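Side-chain contacts in beta-Ala-His dipeptidase (Homo sapiens, PDB 3DLJ), which hydrolyses carnosine and related Xaa-His dipeptides as a secreted, zinc-dependent homodimeric peptidase of the M20 family: residues A[38-43]-A[125-130]; A[114-117]-A[121-124]; A[32-37]-A[146-151]; A[54-59]-A[171-176]; A[26-31]-A[134-139]. All coordinates share one frame; numbering follows the deposited sequence.

Interaction 1 (A[38-43]-A[125-130]); sequences ESDSVQ and DPYVLT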
# COMPACT_ATOMS: atom_id res chain seq x y z
N GLU A 38 -13.57 -3.85 12.53
CA GLU A 38 -13.54 -2.66 11.68
C GLU A 38 -12.41 -1.72 12.07
O GLU A 38 -12.64 -0.61 12.58
CB GLU A 38 -14.91 -2.01 11.70
CG GLU A 38 -15.96 -3.02 11.25
CD GLU A 38 -17.35 -2.43 11.08
OE1 GLU A 38 -17.47 -1.18 11.00
OE2 GLU A 38 -18.32 -3.22 11.00
N SER A 39 -11.18 -2.17 11.79
CA SER A 39 -9.94 -1.52 12.27
C SER A 39 -9.52 -0.29 11.43
O SER A 39 -8.38 -0.15 11.00
CB SER A 39 -8.81 -2.54 12.36
OG SER A 39 -8.71 -3.30 11.16
N ASP A 40 -10.48 0.61 11.26
CA ASP A 40 -10.33 1.78 10.39
C ASP A 40 -9.49 2.85 11.13
O ASP A 40 -9.93 3.43 12.13
CB ASP A 40 -11.75 2.24 10.04
CG ASP A 40 -11.80 3.48 9.18
OD1 ASP A 40 -10.84 4.25 9.12
OD2 ASP A 40 -12.88 3.70 8.57
N SER A 41 -8.27 3.10 10.63
CA SER A 41 -7.35 4.07 11.24
C SER A 41 -7.49 5.50 10.72
O SER A 41 -6.89 6.42 11.28
CB SER A 41 -5.90 3.64 11.03
OG SER A 41 -5.60 3.60 9.64
N VAL A 42 -8.26 5.68 9.65
CA VAL A 42 -8.27 6.93 8.90
C VAL A 42 -9.36 7.87 9.47
O VAL A 42 -9.16 9.08 9.50
CB VAL A 42 -8.42 6.67 7.35
CG1 VAL A 42 -8.73 7.96 6.57
CG2 VAL A 42 -7.17 6.01 6.79
N GLN A 43 -10.48 7.30 9.92
CA GLN A 43 -11.54 8.05 10.57
C GLN A 43 -11.19 8.36 12.03
O GLN A 43 -10.93 7.44 12.83
CB GLN A 43 -12.92 7.35 10.44
CG GLN A 43 -13.41 7.20 8.97
CD GLN A 43 -14.85 6.69 8.84
OE1 GLN A 43 -15.82 7.42 9.13
NE2 GLN A 43 -15.01 5.44 8.42
N ASP A 125 -21.39 -6.49 1.97
CA ASP A 125 -21.05 -5.77 3.19
C ASP A 125 -19.51 -5.81 3.34
O ASP A 125 -18.93 -6.90 3.50
CB ASP A 125 -21.78 -6.41 4.38
CG ASP A 125 -21.48 -5.72 5.69
OD1 ASP A 125 -20.45 -5.04 5.79
OD2 ASP A 125 -22.26 -5.87 6.65
N PRO A 126 -18.84 -4.64 3.27
CA PRO A 126 -17.36 -4.57 3.27
C PRO A 126 -16.67 -5.33 4.40
O PRO A 126 -15.55 -5.79 4.23
CB PRO A 126 -17.07 -3.06 3.41
CG PRO A 126 -18.35 -2.42 3.73
CD PRO A 126 -19.44 -3.29 3.19
N TYR A 127 -17.36 -5.47 5.53
CA TYR A 127 -16.81 -6.10 6.72
C TYR A 127 -17.34 -7.52 6.97
O TYR A 127 -17.11 -8.10 8.04
CB TYR A 127 -17.00 -5.19 7.94
CG TYR A 127 -16.17 -3.93 7.84
CD1 TYR A 127 -16.78 -2.66 7.61
CD2 TYR A 127 -14.79 -3.98 7.93
CE1 TYR A 127 -16.00 -1.50 7.50
CE2 TYR A 127 -14.00 -2.83 7.83
CZ TYR A 127 -14.60 -1.60 7.60
OH TYR A 127 -13.80 -0.49 7.50
N VAL A 128 -18.04 -8.06 5.98
CA VAL A 128 -18.45 -9.47 6.02
C VAL A 128 -17.74 -10.17 4.86
O VAL A 128 -18.15 -9.99 3.71
CB VAL A 128 -20.00 -9.66 5.87
CG1 VAL A 128 -20.36 -11.15 5.83
CG2 VAL A 128 -20.77 -8.95 6.99
N LEU A 129 -16.68 -10.93 5.15
CA LEU A 129 -15.94 -11.66 4.08
C LEU A 129 -16.93 -12.57 3.34
O LEU A 129 -17.57 -13.41 3.96
CB LEU A 129 -14.74 -12.46 4.62
CG LEU A 129 -13.70 -13.02 3.63
CD1 LEU A 129 -12.70 -11.93 3.16
CD2 LEU A 129 -12.93 -14.23 4.21
N THR A 130 -17.08 -12.35 2.04
CA THR A 130 -18.04 -13.09 1.21
C THR A 130 -17.26 -13.74 0.06
O THR A 130 -16.54 -13.06 -0.68
CB THR A 130 -19.14 -12.10 0.66
OG1 THR A 130 -19.73 -11.35 1.74
CG2 THR A 130 -20.25 -12.84 -0.10
O HOH W 1 -14.73 1.96 7.62
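E38 lies flat on the ring of Y127. Its CG stands 3.5 Å above the ring plane, over the centre, and the line from CG to the centroid is only 14° off the ring normal, which identifies a CH-pi contact. The carboxylate continues across the same face, with planes 6° apart and E38 CD 3.5 Å from Y127 CD1. Extension beyond CG (chi2 -173°) is what carries the acid over the CD1 side of the ring. A water in the ring plane, at its edge, links Y127 OH, 2.6 Å away, to D40 OD2, to which it donates at 2.7 Å.

One shell out, local turns set Y127 and D40. Residues 125-128 form a type I beta turn, over which D125 OD1 accepts from Y127 N (3.1 Å) in an Asx turn. D40 forms an Asx turn too: its OD1 takes V42 N at 3.0 Å and also Q43 N, while OD2 receives Q43 NE2 at 2.8 Å, on the syn side but tilted out of the carboxylate plane. Thus D40 OD2 is held by a side-chain amide as well as by the water. Further in, S39 OG bonds to L111 O and K145 NZ, and S41 OG to D112 OD2, a residue assigned to the active site by similarity.

Interaction 2 (A[114-117]-A[121-124]); sequences QPAD and GWLT
The loop that leaves strand 104-110 doubles back on itself before strand 130-132, and A116 and D117 meet the indole of W122 across that bend. The closest approach is D117 O to W122 CD1, 3.1 Å, a carbonyl oxygen facing a ring carbon obliquely. A116 CB lies along the NE1-CZ2 flank of W122, 4.0 Å from each of those atoms, again from an oblique direction. The CB of W122 points toward 114-117, and CG anti to the carbonyl carbon (chi1 -77°) then sets the CD1-NE1 side against D117 O and A116 CB. The CB of D117 points away, leaving its main-chain oxygen to make the contact. T124 OG1 lies in the plane of the indole, at its edge.

This bend belongs to the surroundings of the two-zinc site of the M20 peptidases. R139 packs on both A116 and W122 and bonds to the carbonyls Q114 O and P115 O. Q114 NE2 bonds to OE2 of the zinc ligand E178. On the 121-124 side of the bend, N459 pairs with both G121 O and L123 N, and G121 itself has a backbone (phi 128°) that a side chain would jam against the preceding carbonyl.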
# COMPACT_ATOMS: atom_id res chain seq x y z
N GLN A 114 -8.24 0.93 5.20
CA GLN A 114 -8.89 2.09 4.59
C GLN A 114 -10.38 2.04 4.92
O GLN A 114 -10.95 0.94 5.02
CB GLN A 114 -8.70 2.07 3.07
CG GLN A 114 -7.32 2.55 2.59
CD GLN A 114 -7.12 4.07 2.75
OE1 GLN A 114 -8.01 4.85 2.42
NE2 GLN A 114 -5.97 4.48 3.25
N PRO A 115 -11.03 3.21 5.08
CA PRO A 115 -12.48 3.24 5.32
C PRO A 115 -13.25 2.47 4.24
O PRO A 115 -12.81 2.38 3.10
CB PRO A 115 -12.83 4.73 5.23
CG PRO A 115 -11.58 5.43 5.64
CD PRO A 115 -10.46 4.57 5.05
N ALA A 116 -14.39 1.91 4.62
CA ALA A 116 -15.28 1.27 3.69
C ALA A 116 -16.71 1.58 4.06
O ALA A 116 -17.21 1.16 5.12
CB ALA A 116 -15.04 -0.23 3.68
N ASP A 117 -17.38 2.33 3.21
CA ASP A 117 -18.80 2.51 3.38
C ASP A 117 -19.47 1.74 2.27
O ASP A 117 -19.08 1.85 1.11
CB ASP A 117 -19.18 3.99 3.36
CG ASP A 117 -19.04 4.65 4.74
OD1 ASP A 117 -18.55 3.99 5.70
OD2 ASP A 117 -19.43 5.84 4.86
N GLY A 121 -20.39 1.94 -3.07
CA GLY A 121 -20.58 1.11 -4.28
C GLY A 121 -20.24 -0.37 -4.09
O GLY A 121 -19.97 -1.08 -5.05
N TRP A 122 -20.26 -0.83 -2.84
CA TRP A 122 -19.99 -2.23 -2.50
C TRP A 122 -21.20 -3.10 -2.82
O TRP A 122 -22.32 -2.73 -2.49
CB TRP A 122 -19.67 -2.35 -1.02
CG TRP A 122 -18.29 -1.90 -0.62
CD1 TRP A 122 -17.86 -0.61 -0.42
CD2 TRP A 122 -17.17 -2.75 -0.35
NE1 TRP A 122 -16.53 -0.62 -0.05
CE2 TRP A 122 -16.08 -1.91 -0.00
CE3 TRP A 122 -16.97 -4.14 -0.36
CZ2 TRP A 122 -14.82 -2.42 0.33
CZ3 TRP A 122 -15.72 -4.64 -0.05
CH2 TRP A 122 -14.67 -3.78 0.32
N LEU A 123 -20.96 -4.25 -3.46
CA LEU A 123 -22.01 -5.23 -3.74
C LEU A 123 -22.18 -6.20 -2.58
O LEU A 123 -23.10 -7.02 -2.57
CB LEU A 123 -21.71 -6.03 -5.02
CG LEU A 123 -21.30 -5.28 -6.30
CD1 LEU A 123 -21.21 -6.28 -7.44
CD2 LEU A 123 -22.27 -4.16 -6.66
N THR A 124 -21.28 -6.11 -1.61
CA THR A 124 -21.33 -6.92 -0.40
C THR A 124 -21.11 -6.00 0.78
O THR A 124 -20.71 -4.84 0.61
CB THR A 124 -20.22 -8.02 -0.40
OG1 THR A 124 -18.93 -7.41 -0.46
CG2 THR A 124 -20.39 -9.00 -1.56

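Interaction 3 (A[32-37]-A[146-151]); sequences KEWVAI and GPVLAW
W34 O, near the end of helix 24-35, accepts two donors: I37 N at 3.3 Å and the ammonium of K145, which comes from helix 141-160. The same tryptophan packs its indole against that second helix, so this is a helix-to-helix contact in the core of the zinc-binding part of the M20 fold. With CG anti to its carbonyl carbon (chi1 -77°), W34 directs the indole between L149 and M55. L149 lies over one face of the six-membered ring, its branches spread across it. Its CD2 is 3.6 Å from the ring centroid and 6° off the normal, the geometry of a CH-pi contact, while CD1 reaches back to within 3.7 Å of W34 CD2. The other face is taken by the CE methyl of M55 from helix 46-65, so the indole is sandwiched between a leucine and a methionine. An alanine in place of W34 would probably leave L149 and M55 facing a gap where the indole had separated them. V148, the residue before L149, meets the indole in a different manner: its CG1 lies at the ring edge, near the plane, 4.3 Å from W34 CZ3.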
# COMPACT_ATOMS: atom_id res chain seq x y z
N LYS A 32 -12.11 -14.11 7.72
CA LYS A 32 -13.47 -13.58 7.88
C LYS A 32 -13.64 -12.87 9.24
O LYS A 32 -14.18 -11.76 9.31
CB LYS A 32 -14.50 -14.72 7.74
CG LYS A 32 -15.97 -14.27 7.82
CD LYS A 32 -16.90 -15.42 7.38
CE LYS A 32 -18.26 -14.89 6.89
NZ LYS A 32 -19.24 -14.73 8.00
N GLU A 33 -13.13 -13.50 10.31
CA GLU A 33 -13.15 -12.94 11.66
C GLU A 33 -12.26 -11.72 11.81
O GLU A 33 -12.63 -10.78 12.50
CB GLU A 33 -12.76 -13.98 12.70
CG GLU A 33 -13.79 -15.08 12.89
CD GLU A 33 -13.23 -16.29 13.62
OE1 GLU A 33 -13.95 -17.31 13.68
OE2 GLU A 33 -12.08 -16.24 14.13
N TRP A 34 -11.09 -11.72 11.19
CA TRP A 34 -10.22 -10.53 11.28
C TRP A 34 -10.78 -9.33 10.49
O TRP A 34 -10.69 -8.22 10.94
CB TRP A 34 -8.76 -10.84 10.90
CG TRP A 34 -7.97 -11.55 11.98
CD1 TRP A 34 -8.46 -12.41 12.92
CD2 TRP A 34 -6.54 -11.52 12.16
NE1 TRP A 34 -7.43 -12.89 13.70
CE2 TRP A 34 -6.24 -12.36 13.26
CE3 TRP A 34 -5.49 -10.86 11.50
CZ2 TRP A 34 -4.94 -12.56 13.73
CZ3 TRP A 34 -4.18 -11.05 11.97
CH2 TRP A 34 -3.92 -11.90 13.08
N VAL A 35 -11.35 -9.60 9.32
CA VAL A 35 -11.98 -8.60 8.46
C VAL A 35 -13.21 -7.92 9.12
O VAL A 35 -13.47 -6.74 8.90
CB VAL A 35 -12.37 -9.24 7.06
CG1 VAL A 35 -13.48 -8.44 6.35
CG2 VAL A 35 -11.12 -9.37 6.16
N ALA A 36 -13.95 -8.69 9.92
CA ALA A 36 -15.12 -8.20 10.64
C ALA A 36 -14.78 -7.21 11.78
O ALA A 36 -15.65 -6.51 12.29
CB ALA A 36 -15.94 -9.38 11.16
N ILE A 37 -13.51 -7.16 12.17
CA ILE A 37 -13.04 -6.15 13.12
C ILE A 37 -12.76 -4.87 12.31
O ILE A 37 -11.85 -4.83 11.51
CB ILE A 37 -11.80 -6.61 13.90
CG1 ILE A 37 -12.08 -7.97 14.59
CG2 ILE A 37 -11.39 -5.54 14.94
CD1 ILE A 37 -10.89 -8.64 15.25
N GLY A 146 -5.23 -10.47 4.82
CA GLY A 146 -4.93 -11.70 4.06
C GLY A 146 -3.46 -12.12 4.11
O GLY A 146 -3.15 -13.23 4.55
N PRO A 147 -2.55 -11.27 3.60
CA PRO A 147 -1.12 -11.62 3.65
C PRO A 147 -0.50 -11.69 5.06
O PRO A 147 0.41 -12.49 5.28
CB PRO A 147 -0.46 -10.53 2.78
CG PRO A 147 -1.53 -10.00 1.93
CD PRO A 147 -2.76 -10.02 2.84
N VAL A 148 -0.97 -10.91 6.02
CA VAL A 148 -0.50 -11.10 7.39
C VAL A 148 -0.88 -12.48 7.91
O VAL A 148 -0.06 -13.18 8.53
CB VAL A 148 -0.97 -9.99 8.38
CG1 VAL A 148 -0.58 -10.33 9.82
CG2 VAL A 148 -0.38 -8.65 8.00
N LEU A 149 -2.12 -12.89 7.64
CA LEU A 149 -2.62 -14.19 8.12
C LEU A 149 -2.00 -15.35 7.38
O LEU A 149 -1.80 -16.39 7.96
CB LEU A 149 -4.15 -14.27 8.06
CG LEU A 149 -4.84 -13.68 9.30
CD1 LEU A 149 -6.36 -13.55 9.09
CD2 LEU A 149 -4.53 -14.53 10.55
N ALA A 150 -1.72 -15.17 6.09
CA ALA A 150 -1.04 -16.18 5.29
C ALA A 150 0.33 -16.52 5.87
O ALA A 150 0.70 -17.71 5.95
CB ALA A 150 -0.93 -15.74 3.85
N TRP A 151 1.07 -15.49 6.28
CA TRP A 151 2.35 -15.60 6.99
C TRP A 151 2.19 -16.28 8.33
O TRP A 151 2.91 -17.23 8.64
CB TRP A 151 3.00 -14.20 7.18
CG TRP A 151 4.36 -14.22 7.84
CD1 TRP A 151 4.62 -14.16 9.18
CD2 TRP A 151 5.66 -14.30 7.19
NE1 TRP A 151 5.98 -14.21 9.41
CE2 TRP A 151 6.64 -14.28 8.22
CE3 TRP A 151 6.08 -14.36 5.85
CZ2 TRP A 151 8.02 -14.33 7.94
CZ3 TRP A 151 7.46 -14.41 5.58
CH2 TRP A 151 8.41 -14.39 6.62

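Interaction 4 (A[54-59]-A[171-176]); sequences RMMAVA and FIIEGM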
# COMPACT_ATOMS: atom_id res chain seq x y z
N ARG A 54 -8.65 -3.36 19.47
CA ARG A 54 -9.09 -4.74 19.65
C ARG A 54 -8.41 -5.67 18.65
O ARG A 54 -8.04 -6.78 19.00
CB ARG A 54 -10.60 -4.85 19.51
CG ARG A 54 -11.09 -6.18 20.03
CD ARG A 54 -12.59 -6.20 20.16
NE ARG A 54 -13.20 -6.17 18.84
CZ ARG A 54 -13.51 -7.24 18.12
NH1 ARG A 54 -14.07 -7.07 16.94
NH2 ARG A 54 -13.25 -8.48 18.57
N MET A 55 -8.25 -5.19 17.42
CA MET A 55 -7.50 -5.86 16.35
C MET A 55 -6.07 -6.19 16.76
O MET A 55 -5.62 -7.33 16.64
CB MET A 55 -7.51 -5.00 15.07
CG MET A 55 -6.90 -5.67 13.81
SD MET A 55 -7.81 -7.07 13.13
CE MET A 55 -7.07 -8.49 14.03
N MET A 56 -5.33 -5.19 17.23
CA MET A 56 -3.97 -5.40 17.72
C MET A 56 -3.94 -6.41 18.86
O MET A 56 -3.02 -7.21 18.94
CB MET A 56 -3.33 -4.07 18.15
CG MET A 56 -3.34 -3.01 17.01
SD MET A 56 -2.77 -3.70 15.44
CE MET A 56 -1.01 -3.84 15.75
N ALA A 57 -4.96 -6.37 19.73
CA ALA A 57 -5.07 -7.33 20.84
C ALA A 57 -5.34 -8.76 20.37
O ALA A 57 -4.77 -9.73 20.91
CB ALA A 57 -6.13 -6.86 21.84
N VAL A 58 -6.21 -8.90 19.37
CA VAL A 58 -6.51 -10.21 18.77
C VAL A 58 -5.27 -10.84 18.09
O VAL A 58 -5.00 -12.05 18.25
CB VAL A 58 -7.70 -10.11 17.76
CG1 VAL A 58 -7.81 -11.38 16.88
CG2 VAL A 58 -9.00 -9.85 18.52
N ALA A 59 -4.52 -10.01 17.36
CA ALA A 59 -3.23 -10.38 16.76
C ALA A 59 -2.14 -10.72 17.80
O ALA A 59 -1.41 -11.69 17.63
CB ALA A 59 -2.75 -9.28 15.81
N PHE A 171 8.21 -10.57 14.21
CA PHE A 171 7.06 -9.87 13.63
C PHE A 171 7.06 -8.45 14.14
O PHE A 171 7.19 -8.22 15.36
CB PHE A 171 5.73 -10.53 14.02
CG PHE A 171 5.71 -12.05 13.92
CD1 PHE A 171 6.34 -12.85 14.88
CD2 PHE A 171 4.99 -12.68 12.91
CE1 PHE A 171 6.29 -14.23 14.82
CE2 PHE A 171 4.93 -14.06 12.84
CZ PHE A 171 5.58 -14.85 13.78
N ILE A 172 6.93 -7.49 13.23
CA ILE A 172 6.57 -6.11 13.59
C ILE A 172 5.25 -5.71 12.90
O ILE A 172 5.21 -5.52 11.68
CB ILE A 172 7.71 -5.08 13.32
CG1 ILE A 172 7.27 -3.66 13.68
CG2 ILE A 172 8.23 -5.15 11.86
CD1 ILE A 172 8.35 -2.62 13.49
N ILE A 173 4.16 -5.64 13.67
CA ILE A 173 2.85 -5.35 13.11
C ILE A 173 2.26 -4.09 13.74
O ILE A 173 2.12 -4.00 14.97
CB ILE A 173 1.83 -6.54 13.29
CG1 ILE A 173 2.44 -7.93 12.98
CG2 ILE A 173 0.55 -6.27 12.54
CD1 ILE A 173 2.86 -8.21 11.54
N GLU A 174 1.90 -3.13 12.89
CA GLU A 174 1.35 -1.86 13.35
C GLU A 174 -0.12 -1.72 12.98
O GLU A 174 -0.68 -2.52 12.20
CB GLU A 174 2.15 -0.68 12.77
CG GLU A 174 2.02 -0.49 11.26
CD GLU A 174 2.33 0.94 10.81
OE1 GLU A 174 2.17 1.87 11.63
OE2 GLU A 174 2.73 1.14 9.65
N GLY A 175 -0.75 -0.69 13.55
CA GLY A 175 -2.13 -0.38 13.28
C GLY A 175 -2.39 1.01 12.71
O GLY A 175 -3.51 1.52 12.84
N MET A 176 -1.39 1.63 12.10
CA MET A 176 -1.54 2.99 11.54
C MET A 176 -0.96 3.21 10.14
O MET A 176 -0.62 4.34 9.79
CB MET A 176 -0.95 4.05 12.50
CG MET A 176 -1.64 4.18 13.84
SD MET A 176 -3.31 4.88 13.75
CE MET A 176 -2.92 6.59 13.36
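The flat groups here are the peptide units at the end of strand 168-174, and the M56 methyl lies on one face of them. M56 CE stands almost straight above the carbonyl carbon of the E174-G175 peptide, with E174 C 3.6 Å and G175 N 3.9 Å from it. The preceding unit is met through its oxygen: CE is 3.2 Å from I173 O, reaching it from well above the carbonyl plane, a close van der Waals approach. A third touch is M56 CE to I173 CG2 at 4.3 Å, where the methyl meets an apolar branch.

The side chain leaves helix 46-65 obliquely, and only its end swings to the strand, through bends at chi2 (-47°) and chi3 (-74°). M56 SD lies by the residue after the strand, 4.0 Å from both G175 CA and E174 O. A CB on G175 would come tight against that sulfur.

The contact thus docks helix 46-65 on the edge of the active site, at the end of a strand in the central mixed sheet, where strand 168-174 lies between 91-96 and 104-110. A smaller alanine in place of M56 would probably open a gap over the E174-G175 peptide and leave I173 CG2 without this methyl neighbour. E174 sends its CB away from the helix, and its OE2 bonds to Y108 OH and S181 OG; its side chain also runs close to E177, the proton acceptor by similarity.

Interaction 5 (A[26-31]-A[134-139]); sequences EFVQTL and GKLYGR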
# COMPACT_ATOMS: atom_id res chain seq x y z
N GLU A 26 -10.61 -23.24 7.65
CA GLU A 26 -10.27 -22.61 8.92
C GLU A 26 -9.41 -21.35 8.72
O GLU A 26 -9.58 -20.39 9.45
CB GLU A 26 -9.52 -23.58 9.84
CG GLU A 26 -10.40 -24.52 10.65
CD GLU A 26 -9.58 -25.65 11.32
OE1 GLU A 26 -8.39 -25.39 11.66
OE2 GLU A 26 -10.11 -26.78 11.48
N PHE A 27 -8.51 -21.37 7.74
CA PHE A 27 -7.65 -20.22 7.49
C PHE A 27 -8.54 -19.07 6.96
O PHE A 27 -8.33 -17.94 7.30
CB PHE A 27 -6.52 -20.54 6.50
CG PHE A 27 -5.40 -21.45 7.04
CD1 PHE A 27 -5.25 -21.71 8.40
CD2 PHE A 27 -4.45 -22.00 6.16
CE1 PHE A 27 -4.21 -22.50 8.88
CE2 PHE A 27 -3.42 -22.78 6.61
CZ PHE A 27 -3.29 -23.05 7.97
N VAL A 28 -9.52 -19.41 6.12
CA VAL A 28 -10.47 -18.49 5.50
C VAL A 28 -11.50 -17.96 6.51
O VAL A 28 -11.98 -16.84 6.37
CB VAL A 28 -11.24 -19.17 4.31
CG1 VAL A 28 -12.47 -18.35 3.87
CG2 VAL A 28 -10.31 -19.39 3.12
N GLN A 29 -11.84 -18.77 7.51
CA GLN A 29 -12.73 -18.31 8.56
C GLN A 29 -12.01 -17.36 9.51
O GLN A 29 -12.60 -16.41 9.98
CB GLN A 29 -13.35 -19.50 9.33
CG GLN A 29 -14.09 -19.12 10.59
CD GLN A 29 -15.39 -18.37 10.32
OE1 GLN A 29 -16.05 -18.57 9.30
NE2 GLN A 29 -15.77 -17.50 11.25
N THR A 30 -10.73 -17.62 9.81
CA THR A 30 -9.97 -16.65 10.59
C THR A 30 -9.91 -15.31 9.86
O THR A 30 -10.11 -14.26 10.46
CB THR A 30 -8.56 -17.13 10.92
OG1 THR A 30 -8.65 -18.36 11.65
CG2 THR A 30 -7.84 -16.09 11.78
N LEU A 31 -9.68 -15.34 8.55
CA LEU A 31 -9.67 -14.10 7.80
C LEU A 31 -11.02 -13.37 7.88
O LEU A 31 -11.06 -12.16 8.07
CB LEU A 31 -9.20 -14.33 6.36
CG LEU A 31 -9.14 -13.08 5.46
CD1 LEU A 31 -8.24 -12.00 6.06
CD2 LEU A 31 -8.69 -13.46 4.03
N GLY A 134 -14.43 -18.28 -5.93
CA GLY A 134 -13.07 -18.32 -5.42
C GLY A 134 -12.44 -16.99 -5.01
O GLY A 134 -11.23 -16.94 -4.76
N LYS A 135 -13.22 -15.91 -4.94
CA LYS A 135 -12.71 -14.59 -4.52
C LYS A 135 -13.30 -14.18 -3.16
O LYS A 135 -14.52 -14.24 -2.96
CB LYS A 135 -13.05 -13.53 -5.56
CG LYS A 135 -12.52 -13.81 -6.95
CD LYS A 135 -13.15 -12.91 -7.98
CE LYS A 135 -14.39 -13.52 -8.55
NZ LYS A 135 -15.39 -12.45 -8.82
N LEU A 136 -12.44 -13.78 -2.24
CA LEU A 136 -12.89 -13.45 -0.87
C LEU A 136 -13.00 -11.95 -0.72
O LEU A 136 -11.99 -11.26 -0.60
CB LEU A 136 -11.91 -14.02 0.18
CG LEU A 136 -11.51 -15.50 0.02
CD1 LEU A 136 -10.29 -15.90 0.89
CD2 LEU A 136 -12.73 -16.37 0.32
N TYR A 137 -14.23 -11.44 -0.72
CA TYR A 137 -14.50 -10.00 -0.78
C TYR A 137 -14.65 -9.39 0.60
O TYR A 137 -15.39 -9.91 1.43
CB TYR A 137 -15.78 -9.74 -1.57
CG TYR A 137 -15.60 -9.84 -3.06
CD1 TYR A 137 -15.93 -11.00 -3.75
CD2 TYR A 137 -15.10 -8.77 -3.79
CE1 TYR A 137 -15.75 -11.09 -5.13
CE2 TYR A 137 -14.92 -8.85 -5.15
CZ TYR A 137 -15.26 -9.99 -5.81
OH TYR A 137 -15.05 -10.03 -7.18
N GLY A 138 -13.97 -8.27 0.84
CA GLY A 138 -14.03 -7.62 2.13
C GLY A 138 -12.92 -6.61 2.26
O GLY A 138 -11.85 -6.76 1.64
N ARG A 139 -13.15 -5.59 3.07
CA ARG A 139 -12.12 -4.58 3.32
C ARG A 139 -10.96 -5.17 4.15
O ARG A 139 -11.17 -5.72 5.23
CB ARG A 139 -12.73 -3.33 3.98
CG ARG A 139 -11.70 -2.38 4.56
CD ARG A 139 -10.77 -1.78 3.44
NE ARG A 139 -11.43 -0.65 2.77
CZ ARG A 139 -11.68 -0.55 1.46
NH1 ARG A 139 -12.29 0.53 1.02
NH2 ARG A 139 -11.32 -1.51 0.58
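V28 places its CG1 opposite the backbone N (chi1 166°) and its CG2 opposite the carbonyl carbon, spreading both methyls toward strand 135-137. L136 answers with CG anti to its own carbonyl carbon (chi1 -49°) and an extended second torsion, which brings its two terminal methyls up to the helix. The branches then pair one to one: V28 CG1 is 4.1 Å from L136 CD2, and V28 CG2 is 4.1 Å from L136 CD1. One turn farther along helix 24-35, L31 completes the set, its CD2 lying 4.3 Å from L136 CD1. That methyl consequently touches two helix residues three positions apart, as expected for side chains on one face of a helix, and L136 crosses V28 obliquely instead of lying along it.

L136 belongs to the central strand of a small antiparallel sheet, flanked by 130-132 and 461-463, and its backbone bonds to I462. The strand alternation is plain: L136 turns to the helix, whereas K135 and Y137, its neighbours in sequence, are joined to each other by K135 NZ and Y137 OH at 2.9 Å, with the ammonium in the plane of the phenol ring, at its edge. L129 also packs on L136, and I462 and L149 pack on L31, which widens the apolar patch.

Because every contact across the two segments joins saturated carbons at 4.1 to 4.3 Å, the helix is held to the sheet here by dispersion and by burial of methyl groups, with no directional bond to fix its angle.

Overall arrangement
The first segments all come early in the chain, at 26-31, 32-37, 38-43 and 54-59, save for interaction 2, which is local to residues 114-124; their partners follow between residues 125 and 176. Interactions 3 and 5 share helix 24-35, with centres 7 Å apart; it meets helix 141-160 in one and the three-stranded sheet in the other. Interaction 1 follows directly on that helix, 8 Å from interaction 2, centre to centre. Interaction 4 ties helix 46-65 to the central mixed sheet, its centre 11 Å from that of interaction 3. Interactions 1, 3, 4 and 5 thus join two N-terminal helices and their connecting loop to elements near the two zinc ions; interaction 2 shapes a loop beside them.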